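Local coordinates for PHD finger protein 3 (Homo sapiens, PDB 6IC9) that reads the phosphorylated C-terminal domain of RNA polymerase II through its SPOC domain, the part modelled here, and regulates neuronal gene expression, at residues 18-23 with 46-51; 28-33 with 81-86; 32-37 with 138-143; 39-44 with 152-157. One frame throughout, in Å; residues are numbered along the deposited sequence.

Contact 1: residues 18-23 with 46-51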
loop_
_atom_site.group_PDB
_atom_site.type_symbol
_atom_site.label_atom_id
_atom_site.label_comp_id
_atom_site.label_asym_id
_atom_site.label_seq_id
_atom_site.Cartn_x
_atom_site.Cartn_y
_atom_site.Cartn_z
ATOM N N PHE A 18 9.621 5.648 6.593
ATOM C CA PHE A 18 9.949 6.067 5.228
ATOM C C PHE A 18 9.265 5.141 4.225
ATOM O O PHE A 18 9.122 3.939 4.459
ATOM C CB PHE A 18 11.457 5.995 4.975
ATOM C CG PHE A 18 12.197 7.095 5.635
ATOM C CD1 PHE A 18 12.522 6.987 6.984
ATOM C CD2 PHE A 18 12.459 8.294 4.960
ATOM C CE1 PHE A 18 13.212 8.043 7.643
ATOM C CE2 PHE A 18 13.173 9.358 5.627
ATOM C CZ PHE A 18 13.505 9.229 6.976
ATOM N N ILE A 19 8.962 5.695 3.057
ATOM C CA ILE A 19 8.843 4.930 1.840
ATOM C C ILE A 19 10.020 5.286 0.953
ATOM O O ILE A 19 10.312 6.468 0.736
ATOM C CB ILE A 19 7.505 5.216 1.139
ATOM C CG1 ILE A 19 6.367 4.660 2.014
ATOM C CG2 ILE A 19 7.541 4.605 -0.254
ATOM C CD1 ILE A 19 4.927 4.917 1.393
ATOM N N ASN A 20 10.675 4.280 0.412
ATOM C CA ASN A 20 11.926 4.522 -0.299
ATOM C C ASN A 20 11.876 3.764 -1.610
ATOM O O ASN A 20 11.938 2.533 -1.609
ATOM C CB ASN A 20 13.138 4.094 0.548
ATOM C CG ASN A 20 14.454 4.520 -0.091
ATOM O OD1 ASN A 20 14.457 4.942 -1.242
ATOM N ND2 ASN A 20 15.564 4.446 0.668
ATOM N N MET A 21 11.752 4.489 -2.732
ATOM C CA MET A 21 11.840 3.864 -4.049
ATOM C C MET A 21 13.099 4.385 -4.713
ATOM O O MET A 21 13.124 5.529 -5.184
ATOM C CB MET A 21 10.615 4.164 -4.934
ATOM C CG MET A 21 10.660 3.359 -6.235
ATOM S SD MET A 21 9.203 3.489 -7.250
ATOM C CE MET A 21 9.536 2.373 -8.611
ATOM N N PRO A 22 14.165 3.597 -4.753
ATOM C CA PRO A 22 15.446 4.087 -5.278
ATOM C C PRO A 22 15.319 4.653 -6.678
ATOM O O PRO A 22 14.679 4.056 -7.560
ATOM C CB PRO A 22 16.342 2.837 -5.237
ATOM C CG PRO A 22 15.789 2.044 -4.034
ATOM C CD PRO A 22 14.270 2.276 -4.102
ATOM N N SER A 23 15.899 5.837 -6.847
ATOM C CA SER A 23 15.909 6.660 -8.056
ATOM C C SER A 23 14.556 7.308 -8.333
ATOM O O SER A 23 14.355 7.863 -9.411
ATOM C CB SER A 23 16.364 5.874 -9.292
ATOM O OG SER A 23 15.288 5.124 -9.848
ATOM N N PRO A 46 8.497 -2.238 8.547
ATOM C CA PRO A 46 9.875 -1.782 8.801
ATOM C C PRO A 46 9.929 -0.264 8.955
ATOM O O PRO A 46 8.960 0.458 8.673
ATOM C CB PRO A 46 10.644 -2.249 7.565
ATOM C CG PRO A 46 9.561 -2.179 6.435
ATOM C CD PRO A 46 8.249 -2.584 7.128
ATOM N N ASP A 47 11.105 0.230 9.420
ATOM C CA ASP A 47 11.335 1.679 9.476
ATOM C C ASP A 47 11.211 2.338 8.098
ATOM O O ASP A 47 10.854 3.511 7.993
ATOM C CB ASP A 47 12.769 1.974 10.020
ATOM C CG ASP A 47 12.899 1.776 11.520
ATOM O OD1 ASP A 47 11.910 1.467 12.193
ATOM O OD2 ASP A 47 14.036 1.951 12.029
ATOM N N SER A 48 11.651 1.654 7.057
ATOM C CA SER A 48 11.657 2.170 5.699
ATOM C C SER A 48 11.123 1.066 4.816
ATOM O O SER A 48 11.714 -0.010 4.767
ATOM C CB SER A 48 13.058 2.575 5.242
ATOM O OG SER A 48 12.990 2.974 3.886
ATOM N N ILE A 49 9.977 1.311 4.179
ATOM C CA ILE A 49 9.421 0.383 3.201
ATOM C C ILE A 49 10.161 0.581 1.894
ATOM O O ILE A 49 10.074 1.663 1.300
ATOM C CB ILE A 49 7.924 0.637 2.990
ATOM C CG1 ILE A 49 7.171 0.426 4.287
ATOM C CG2 ILE A 49 7.397 -0.252 1.793
ATOM C CD1 ILE A 49 5.719 0.886 4.223
ATOM N N GLN A 50 10.881 -0.459 1.440
ATOM C CA GLN A 50 11.673 -0.404 0.212
ATOM C C GLN A 50 10.803 -0.827 -0.954
ATOM O O GLN A 50 10.358 -1.969 -1.007
ATOM C CB GLN A 50 12.878 -1.348 0.269
ATOM C CG GLN A 50 13.834 -0.996 1.396
ATOM C CD GLN A 50 14.462 0.388 1.226
ATOM O OE1 GLN A 50 14.826 0.824 0.097
ATOM N NE2 GLN A 50 14.588 1.094 2.344
ATOM N N VAL A 51 10.568 0.074 -1.886
ATOM C CA VAL A 51 9.763 -0.297 -3.053
ATOM C C VAL A 51 10.696 -0.934 -4.085
ATOM O O VAL A 51 11.589 -0.268 -4.629
ATOM C CB VAL A 51 9.043 0.925 -3.623
ATOM C CG1 VAL A 51 8.149 0.509 -4.808
ATOM C CG2 VAL A 51 8.269 1.635 -2.518
#
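Ile19 and Met21 close on Val51 from one side of a parallel strand pair, and this trio is the tight, buried part of the contact. The CG2 branch of Ile19, anti to its own backbone N, comes to 3.8 Å from Val51 CG2. Met21 sets its CB 3.8 Å from Val51 CB, and its fully extended chain carries SD to 4.0 Å from Val51 CG1. Ile49, on the same face as Ile19, stands further off, with its CD1 4.4 Å from Ile19 CG1. Four backbone hydrogen bonds stitch the strands in parallel register: Phe18 N to Asp47 O, Ile49 N to Phe18 O, Asn20 N to Ile49 O and Val51 N to Asn20 O, each 2.8 Å.

The face carrying Phe18, Ser48, Asn20 and Gln50 is looser, more polar and partly open to solvent. Ser48 OG rests 3.5 Å from Asn20 CB. Gln50, bent at chi2 (-63°), lies side by side with Asn20, pointing the same way; its OE1 is 3.7 Å from Asn20 CB, and the two amide planes are 63° apart. With an alanine at Gln50 this amide is gone, and Asn20 would probably lose its flanking support and turn more easily.

Asn109 bonds to Ser48 O and Gln50 N, while Pro22 and Met21 pack on a polar side chain of the bound peptide. Underneath, Leu94, Tyr97 and Phe98 of helix 85-101 cover Met21, strand 25-35 flanks Ile19, and Met117 of strand 114-122 touches Ile49.

Contact 2: residues 28-33 with 81-86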
loop_
_atom_site.group_PDB
_atom_site.type_symbol
_atom_site.label_atom_id
_atom_site.label_comp_id
_atom_site.label_asym_id
_atom_site.label_seq_id
_atom_site.Cartn_x
_atom_site.Cartn_y
_atom_site.Cartn_z
ATOM N N VAL A 28 9.170 10.651 4.390
ATOM C CA VAL A 28 8.565 10.247 5.660
ATOM C C VAL A 28 7.061 10.373 5.529
ATOM O O VAL A 28 6.541 11.356 4.994
ATOM C CB VAL A 28 9.051 11.104 6.833
ATOM C CG1 VAL A 28 8.474 10.561 8.163
ATOM C CG2 VAL A 28 10.565 11.110 6.837
ATOM N N THR A 29 6.365 9.371 6.030
ATOM C CA THR A 29 4.925 9.307 5.868
ATOM C C THR A 29 4.329 8.710 7.138
ATOM O O THR A 29 4.969 7.927 7.824
ATOM C CB THR A 29 4.572 8.484 4.608
ATOM O OG1 THR A 29 3.155 8.402 4.478
ATOM C CG2 THR A 29 5.096 7.061 4.755
ATOM N N LYS A 30 3.062 9.034 7.414
ATOM C CA LYS A 30 2.306 8.367 8.454
ATOM C C LYS A 30 1.224 7.545 7.763
ATOM O O LYS A 30 0.675 7.996 6.754
ATOM C CB LYS A 30 1.660 9.386 9.392
ATOM C CG LYS A 30 2.665 9.984 10.441
ATOM C CD LYS A 30 2.028 11.228 11.102
ATOM C CE LYS A 30 2.928 11.770 12.253
ATOM N NZ LYS A 30 2.395 13.093 12.784
ATOM N N ALA A 31 0.958 6.352 8.283
ATOM C CA ALA A 31 -0.133 5.484 7.774
ATOM C C ALA A 31 -1.328 5.548 8.713
ATOM O O ALA A 31 -1.162 5.474 9.936
ATOM C CB ALA A 31 0.336 4.026 7.681
ATOM N N TYR A 32 -2.532 5.659 8.142
ATOM C CA TYR A 32 -3.798 5.668 8.853
ATOM C C TYR A 32 -4.646 4.514 8.359
ATOM O O TYR A 32 -4.640 4.211 7.159
ATOM C CB TYR A 32 -4.581 6.960 8.613
ATOM C CG TYR A 32 -3.805 8.155 9.192
ATOM C CD1 TYR A 32 -2.830 8.789 8.456
ATOM C CD2 TYR A 32 -4.017 8.574 10.522
ATOM C CE1 TYR A 32 -2.090 9.859 9.009
ATOM C CE2 TYR A 32 -3.289 9.620 11.071
ATOM C CZ TYR A 32 -2.345 10.257 10.312
ATOM O OH TYR A 32 -1.630 11.287 10.867
ATOM N N PRO A 33 -5.448 3.924 9.236
ATOM C CA PRO A 33 -6.303 2.797 8.809
ATOM C C PRO A 33 -7.383 3.220 7.847
ATOM O O PRO A 33 -7.938 4.324 7.915
ATOM C CB PRO A 33 -6.907 2.278 10.128
ATOM C CG PRO A 33 -6.641 3.301 11.117
ATOM C CD PRO A 33 -5.406 4.045 10.704
ATOM N N THR A 81 0.133 9.526 4.363
ATOM C CA THR A 81 0.114 10.992 4.270
ATOM C C THR A 81 1.550 11.472 4.435
ATOM O O THR A 81 2.250 10.939 5.274
ATOM C CB THR A 81 -0.743 11.642 5.381
ATOM O OG1 THR A 81 -0.159 11.335 6.638
ATOM C CG2 THR A 81 -2.174 11.044 5.411
ATOM N N PRO A 82 2.013 12.439 3.646
ATOM C CA PRO A 82 3.383 12.981 3.869
ATOM C C PRO A 82 3.476 13.743 5.192
ATOM O O PRO A 82 2.512 14.367 5.642
ATOM C CB PRO A 82 3.575 13.919 2.665
ATOM C CG PRO A 82 2.132 14.465 2.400
ATOM C CD PRO A 82 1.257 13.217 2.651
ATOM N N VAL A 83 4.660 13.717 5.833
ATOM C CA VAL A 83 4.709 14.368 7.139
ATOM C C VAL A 83 5.010 15.858 7.014
ATOM O O VAL A 83 4.387 16.660 7.714
ATOM C CB VAL A 83 5.688 13.661 8.094
ATOM C CG1 VAL A 83 5.872 14.545 9.361
ATOM C CG2 VAL A 83 5.069 12.294 8.518
ATOM N N THR A 84 5.927 16.277 6.125
ATOM C CA THR A 84 6.247 17.695 5.945
ATOM C C THR A 84 5.984 18.108 4.498
ATOM O O THR A 84 5.741 17.284 3.614
ATOM C CB THR A 84 7.721 18.001 6.268
ATOM O OG1 THR A 84 8.540 17.336 5.301
ATOM C CG2 THR A 84 8.088 17.537 7.646
ATOM N N GLU A 85 6.043 19.421 4.241
ATOM C CA GLU A 85 5.946 19.908 2.862
ATOM C C GLU A 85 7.013 19.285 1.965
ATOM O O GLU A 85 6.775 18.997 0.783
ATOM C CB GLU A 85 6.052 21.440 2.849
ATOM C CG GLU A 85 4.981 22.068 3.736
ATOM C CD GLU A 85 5.163 23.557 3.979
ATOM O OE1 GLU A 85 4.500 24.091 4.906
ATOM O OE2 GLU A 85 5.950 24.188 3.241
ATOM N N GLU A 86 8.221 19.112 2.485
ATOM C CA GLU A 86 9.265 18.455 1.688
ATOM C C GLU A 86 8.881 17.014 1.350
ATOM O O GLU A 86 8.970 16.574 0.187
ATOM C CB GLU A 86 10.561 18.526 2.483
ATOM C CG GLU A 86 11.740 17.781 2.012
ATOM C CD GLU A 86 12.830 17.946 3.084
ATOM O OE1 GLU A 86 12.944 17.094 4.017
ATOM O OE2 GLU A 86 13.495 18.992 3.032
#
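Tyr32 and Thr81 cross at about a right angle, the tyrosine turning the edge of its ring to the threonine. Thr81 OG1 lies near the ring plane, 3.4 Å from Tyr32 CE1, and the methyl CG2 of Thr81 sits 3.8 Å from the same carbon. That hydroxyl also gives a weak bond to Lys30 O.

A second right-angle crossing joins Lys30 and Val83: the lysine chain runs out extended, and its CG passes 3.8 Å from Val83 CG2. The same methyl meets Val28 CG1, also at 3.8 Å, where the two valines cross obliquely. One branch of Val83 therefore covers both neighbours.

Thr29 turns to the backbone instead. Its OG1, anti to the backbone N (chi1 179°), reaches Thr81 O at 2.8 Å, coming from well above the carbonyl plane, 63° out of it. Lys30 N bonds to that same oxygen at 3.0 Å within the plane, so two donors grip Thr81 O from different directions. Thr81 N returns a bond to Lys30 O, and Val83 N adds one to Val28 O.

These are the last rungs of an antiparallel ladder, with Lys30 and Thr81 as a hydrogen-bonded pair and Thr29 and Pro82 as a non-hydrogen-bonded one. Beyond it, Thr84 N-caps helix 85-101, its side chain capping a backbone N while Asp87 bonds back to Thr84 N, the reciprocal pattern of a capping box; Asp87 also bonds to Val28 N, joining the helix start to strand 25-35.

Contact 3: residues 32-37 with 138-143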
loop_
_atom_site.group_PDB
_atom_site.type_symbol
_atom_site.label_atom_id
_atom_site.label_comp_id
_atom_site.label_asym_id
_atom_site.label_seq_id
_atom_site.Cartn_x
_atom_site.Cartn_y
_atom_site.Cartn_z
ATOM N N TYR A 32 -2.532 5.659 8.142
ATOM C CA TYR A 32 -3.798 5.668 8.853
ATOM C C TYR A 32 -4.646 4.514 8.359
ATOM O O TYR A 32 -4.640 4.211 7.159
ATOM C CB TYR A 32 -4.581 6.960 8.613
ATOM C CG TYR A 32 -3.805 8.155 9.192
ATOM C CD1 TYR A 32 -2.830 8.789 8.456
ATOM C CD2 TYR A 32 -4.017 8.574 10.522
ATOM C CE1 TYR A 32 -2.090 9.859 9.009
ATOM C CE2 TYR A 32 -3.289 9.620 11.071
ATOM C CZ TYR A 32 -2.345 10.257 10.312
ATOM O OH TYR A 32 -1.630 11.287 10.867
ATOM N N PRO A 33 -5.448 3.924 9.236
ATOM C CA PRO A 33 -6.303 2.797 8.809
ATOM C C PRO A 33 -7.383 3.220 7.847
ATOM O O PRO A 33 -7.938 4.324 7.915
ATOM C CB PRO A 33 -6.907 2.278 10.128
ATOM C CG PRO A 33 -6.641 3.301 11.117
ATOM C CD PRO A 33 -5.406 4.045 10.704
ATOM N N VAL A 34 -7.654 2.329 6.898
ATOM C CA VAL A 34 -8.716 2.507 5.933
ATOM C C VAL A 34 -9.696 1.340 6.007
ATOM O O VAL A 34 -10.906 1.534 6.146
ATOM C CB VAL A 34 -8.154 2.645 4.492
ATOM C CG1 VAL A 34 -9.306 2.722 3.558
ATOM C CG2 VAL A 34 -7.275 3.940 4.319
ATOM N N SER A 35 -9.178 0.118 5.950
ATOM C CA SER A 35 -10.042 -1.065 5.908
ATOM C C SER A 35 -9.317 -2.220 6.559
ATOM O O SER A 35 -8.092 -2.340 6.445
ATOM C CB SER A 35 -10.400 -1.441 4.459
ATOM O OG SER A 35 -11.413 -2.438 4.455
ATOM N N GLY A 36 -10.071 -3.103 7.215
ATOM C CA GLY A 36 -9.457 -4.229 7.892
ATOM C C GLY A 36 -8.802 -3.832 9.200
ATOM O O GLY A 36 -8.694 -2.654 9.558
ATOM N N SER A 37 -8.348 -4.829 9.937
ATOM C CA SER A 37 -7.835 -4.534 11.266
ATOM C C SER A 37 -6.398 -4.051 11.164
ATOM O O SER A 37 -5.527 -4.812 10.724
ATOM C CB SER A 37 -7.884 -5.740 12.182
ATOM O OG SER A 37 -7.142 -5.422 13.353
ATOM N N PRO A 138 -12.612 2.900 8.744
ATOM C CA PRO A 138 -12.962 4.321 8.534
ATOM C C PRO A 138 -13.162 4.686 7.091
ATOM O O PRO A 138 -13.760 5.728 6.799
ATOM C CB PRO A 138 -11.739 5.066 9.093
ATOM C CG PRO A 138 -11.106 4.120 10.013
ATOM C CD PRO A 138 -11.378 2.742 9.526
ATOM N N GLY A 139 -12.618 3.907 6.166
ATOM C CA GLY A 139 -12.817 4.206 4.772
ATOM C C GLY A 139 -12.053 5.453 4.350
ATOM O O GLY A 139 -11.089 5.887 4.997
ATOM N N LEU A 140 -12.491 6.019 3.234
ATOM C CA LEU A 140 -11.930 7.263 2.711
ATOM C C LEU A 140 -13.015 8.316 2.563
ATOM O O LEU A 140 -14.163 7.998 2.246
ATOM C CB LEU A 140 -11.297 7.035 1.338
ATOM C CG LEU A 140 -10.183 5.989 1.326
ATOM C CD1 LEU A 140 -9.877 5.595 -0.134
ATOM C CD2 LEU A 140 -8.884 6.548 2.054
ATOM N N GLU A 141 -12.628 9.574 2.734
ATOM C CA GLU A 141 -13.547 10.679 2.488
ATOM C C GLU A 141 -13.823 10.830 1.000
ATOM O O GLU A 141 -13.008 10.473 0.148
ATOM C CB GLU A 141 -12.969 11.992 3.054
ATOM C CG GLU A 141 -12.910 12.006 4.573
ATOM C CD GLU A 141 -12.931 13.407 5.163
ATOM O OE1 GLU A 141 -12.243 13.613 6.183
ATOM O OE2 GLU A 141 -13.637 14.298 4.609
ATOM N N LEU A 142 -15.024 11.330 0.688
ATOM C CA LEU A 142 -15.375 11.583 -0.691
ATOM C C LEU A 142 -14.454 12.636 -1.296
ATOM O O LEU A 142 -14.056 12.534 -2.458
ATOM C CB LEU A 142 -16.833 12.044 -0.776
ATOM C CG LEU A 142 -17.214 12.613 -2.137
ATOM C CD1 LEU A 142 -17.257 11.497 -3.183
ATOM C CD2 LEU A 142 -18.564 13.358 -2.121
ATOM N N HIS A 143 -14.152 13.672 -0.545
ATOM C CA HIS A 143 -13.378 14.804 -1.055
ATOM C C HIS A 143 -11.956 14.639 -0.540
ATOM O O HIS A 143 -11.719 14.772 0.660
ATOM C CB HIS A 143 -13.984 16.112 -0.562
ATOM C CG HIS A 143 -13.460 17.305 -1.289
ATOM N ND1 HIS A 143 -12.953 18.407 -0.632
ATOM C CD2 HIS A 143 -13.354 17.564 -2.611
ATOM C CE1 HIS A 143 -12.559 19.296 -1.528
ATOM N NE2 HIS A 143 -12.806 18.817 -2.735
HETATM O O HOH W 1 -8.859 6.610 6.543
#
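Val34, whose carbonyl takes the N-H of Gly139, lies in a classic beta bulge: Val34 and Ser35 both face Val77 of the neighbouring strand 73-82. Val34 has a psi of -51°, unusual for a strand residue, and here its C=O meets the loop 138-143. Gly139 N approaches Val34 O at 2.9 Å, in the carbonyl plane and on a lone pair.

Just before it, Pro138 has no N-H to offer, and its ring makes plain van der Waals contact. CD sits 3.6 Å from Val34 O and CG 3.8 Å from Pro33 O. A water spans the next gap, giving one hydrogen bond to Pro33 O and another to Gly139 O, each 2.8 Å from the water oxygen. Gly139 has a phi of 71°, a value that favours glycine.

The apolar part rests on one pair, Val34 and Leu140. Leu140 swings CD2 against the valine, 3.8 Å from Val34 CG2, and its CG lies 4.1 Å from Val34 CG1, the side chains meeting at an angle. Arg79 of strand 73-82 touches both, and Phe135, in the loop, also touches Leu140.

No charged group of the two segments takes part. Their polar links are a main-chain bond and one water; nearby, Ser35 OG adds a bond to Asp136 N. The loop's position here therefore probably depends more on backbone shape than on side-chain polarity.

Contact 4: residues 39-44 with 152-157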
loop_
_atom_site.group_PDB
_atom_site.type_symbol
_atom_site.label_atom_id
_atom_site.label_comp_id
_atom_site.label_asym_id
_atom_site.label_seq_id
_atom_site.Cartn_x
_atom_site.Cartn_y
_atom_site.Cartn_z
ATOM N N GLU A 39 -4.420 -3.774 13.504
ATOM C CA GLU A 39 -3.786 -4.171 14.755
ATOM C C GLU A 39 -2.374 -4.662 14.471
ATOM O O GLU A 39 -2.144 -5.412 13.512
ATOM C CB GLU A 39 -4.612 -5.270 15.447
ATOM C CG GLU A 39 -4.645 -6.579 14.625
ATOM C CD GLU A 39 -5.648 -7.631 15.118
ATOM O OE1 GLU A 39 -5.561 -8.783 14.647
ATOM O OE2 GLU A 39 -6.518 -7.323 15.953
ATOM N N TYR A 40 -1.421 -4.194 15.277
ATOM C CA TYR A 40 -0.026 -4.631 15.250
ATOM C C TYR A 40 0.760 -4.107 14.057
ATOM O O TYR A 40 1.923 -4.518 13.872
ATOM C CB TYR A 40 0.107 -6.159 15.271
ATOM C CG TYR A 40 -0.721 -6.844 16.335
ATOM C CD1 TYR A 40 -1.690 -7.778 15.989
ATOM C CD2 TYR A 40 -0.545 -6.535 17.692
ATOM C CE1 TYR A 40 -2.460 -8.413 16.965
ATOM C CE2 TYR A 40 -1.303 -7.167 18.671
ATOM C CZ TYR A 40 -2.262 -8.104 18.303
ATOM O OH TYR A 40 -3.025 -8.742 19.266
ATOM N N LEU A 41 0.176 -3.228 13.233
ATOM C CA LEU A 41 0.925 -2.747 12.080
ATOM C C LEU A 41 2.186 -2.007 12.502
ATOM O O LEU A 41 3.193 -2.047 11.795
ATOM C CB LEU A 41 0.035 -1.856 11.203
ATOM C CG LEU A 41 -0.782 -2.615 10.162
ATOM C CD1 LEU A 41 -1.574 -1.582 9.348
ATOM C CD2 LEU A 41 0.107 -3.516 9.263
ATOM N N THR A 42 2.160 -1.354 13.663
ATOM C CA THR A 42 3.341 -0.632 14.128
ATOM C C THR A 42 4.551 -1.549 14.251
ATOM O O THR A 42 5.684 -1.138 13.968
ATOM C CB THR A 42 3.020 0.026 15.463
ATOM O OG1 THR A 42 1.704 0.597 15.391
ATOM C CG2 THR A 42 4.053 1.105 15.773
ATOM N N GLU A 43 4.327 -2.813 14.647
ATOM C CA GLU A 43 5.409 -3.788 14.801
ATOM C C GLU A 43 5.710 -4.539 13.522
ATOM O O GLU A 43 6.793 -5.111 13.386
ATOM C CB GLU A 43 5.040 -4.824 15.887
ATOM C CG GLU A 43 4.463 -4.183 17.110
ATOM C CD GLU A 43 3.594 -5.123 17.935
ATOM O OE1 GLU A 43 3.757 -6.365 17.857
ATOM O OE2 GLU A 43 2.734 -4.591 18.655
ATOM N N ASP A 44 4.783 -4.555 12.587
ATOM C CA ASP A 44 4.901 -5.385 11.402
ATOM C C ASP A 44 5.450 -4.639 10.187
ATOM O O ASP A 44 5.678 -5.271 9.154
ATOM C CB ASP A 44 3.513 -5.937 11.033
ATOM C CG ASP A 44 3.055 -7.075 11.948
ATOM O OD1 ASP A 44 3.878 -7.557 12.760
ATOM O OD2 ASP A 44 1.865 -7.478 11.829
ATOM N N ILE A 152 -2.066 -4.459 2.370
ATOM C CA ILE A 152 -1.167 -5.282 3.162
ATOM C C ILE A 152 -1.796 -6.662 3.374
ATOM O O ILE A 152 -2.900 -6.774 3.934
ATOM C CB ILE A 152 -0.845 -4.610 4.516
ATOM C CG1 ILE A 152 -0.431 -3.143 4.250
ATOM C CG2 ILE A 152 0.263 -5.354 5.242
ATOM C CD1 ILE A 152 -0.282 -2.345 5.545
ATOM N N ILE A 153 -1.103 -7.694 2.914
ATOM C CA ILE A 153 -1.488 -9.093 3.125
ATOM C C ILE A 153 -0.696 -9.632 4.308
ATOM O O ILE A 153 0.531 -9.746 4.228
ATOM C CB ILE A 153 -1.197 -9.947 1.879
ATOM C CG1 ILE A 153 -1.658 -9.225 0.609
ATOM C CG2 ILE A 153 -1.809 -11.372 2.037
ATOM C CD1 ILE A 153 -3.144 -8.869 0.631
ATOM N N ARG A 154 -1.383 -10.006 5.392
ATOM C CA ARG A 154 -0.718 -10.537 6.579
ATOM C C ARG A 154 -1.123 -11.989 6.871
ATOM O O ARG A 154 -2.205 -12.451 6.508
ATOM C CB ARG A 154 -1.038 -9.650 7.778
ATOM C CG ARG A 154 -1.010 -8.151 7.338
ATOM C CD ARG A 154 -1.843 -7.224 8.228
ATOM N NE ARG A 154 -1.077 -7.048 9.431
ATOM C CZ ARG A 154 -1.479 -6.441 10.543
ATOM N NH1 ARG A 154 -2.690 -5.905 10.671
ATOM N NH2 ARG A 154 -0.614 -6.374 11.530
ATOM N N GLN A 155 -0.237 -12.697 7.537
ATOM C CA GLN A 155 -0.544 -14.050 7.968
ATOM C C GLN A 155 -1.550 -13.994 9.109
ATOM O O GLN A 155 -1.627 -13.010 9.854
ATOM C CB GLN A 155 0.733 -14.777 8.406
ATOM C CG GLN A 155 1.985 -14.477 7.550
ATOM C CD GLN A 155 2.079 -15.279 6.225
ATOM O OE1 GLN A 155 1.198 -16.081 5.890
ATOM N NE2 GLN A 155 3.172 -15.058 5.479
ATOM N N LYS A 156 -2.392 -15.017 9.174
ATOM C CA LYS A 156 -3.320 -15.195 10.277
ATOM C C LYS A 156 -2.685 -16.063 11.352
ATOM O O LYS A 156 -1.683 -16.752 11.136
ATOM C CB LYS A 156 -4.612 -15.847 9.805
ATOM C CG LYS A 156 -5.431 -14.973 8.920
ATOM C CD LYS A 156 -6.889 -15.312 9.055
ATOM C CE LYS A 156 -7.110 -16.723 8.669
ATOM N NZ LYS A 156 -8.367 -16.761 7.859
ATOM N N LEU A 157 -3.309 -16.047 12.514
ATOM C CA LEU A 157 -2.815 -16.819 13.632
ATOM C C LEU A 157 -3.105 -18.301 13.376
ATOM O O LEU A 157 -2.303 -18.995 12.746
ATOM C CB LEU A 157 -3.471 -16.325 14.918
ATOM C CG LEU A 157 -3.206 -17.128 16.180
ATOM C CD1 LEU A 157 -1.760 -16.957 16.607
ATOM C CD2 LEU A 157 -4.192 -16.715 17.283
#
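Arg154, on strand 147-155 of the SPOC sheet, presents its guanidinium edge to Glu39 O, just before the short helix 41-44, and to the carboxylate of Asp44 at that helix's end. Both terminal nitrogens converge end-on on one atom: NH1 is 2.9 Å and NH2 2.7 Å from Glu39 O, which thus accepts two bonds lying close to the guanidinium plane. NH2 makes a second bond, a salt bridge to Asp44 OD2 at 2.7 Å with an angle of 160° at the hydrogen. The oxygen is met on its anti side, and the carboxylate and guanidinium planes stand 76° apart. NE is buried by the contact and has no partner in the model. A bend at chi3 (76°) turns NE aside from the run of the chain.

Asp44 sits in the last turn of the helix, and its backbone N bonds to Leu41 O; Tyr40 is the N-cap. The guanidinium would be expected to favour the ionised form of Asp44. A methionine in place of Arg154 has no side-chain N-H groups, and would probably leave Glu39 O and the Asp44 carboxylate without these donors and the helix more loosely tied to the strand.

Next along the strand from Arg154, Gln155 packs on a modified side chain of the bound peptide. Leu41 and Ile152 meet tip to tip, CD2 to CD1 at 3.9 Å. The same Leu41 CD2 also lies over the centre of one guanidinium face, 3.6 Å from Arg154 CZ.

How the contacts relate
All four contacts belong to one SPOC domain and reach the same curled sheet. Contact 1 pairs the first and last strands in the sheet order, 15-21 and 48-55, so it closes the barrel known for this family. Contacts 2 and 3 share strand 25-35 and the residues Tyr32 and Pro33, with centres about 15 Å apart. Contact 1 touches contact 2 through Phe18 and Val28, and contact 3 meets contact 4 where Ser37 approaches Arg154. Contacts 1 and 3 lie about 22 Å apart, centre to centre. Segments mostly interleave along the sequence: residues between 18 and 44 are tied in turn to 46-51, 81-86, 138-143 and 152-157, links distant in sequence that hold the domain together.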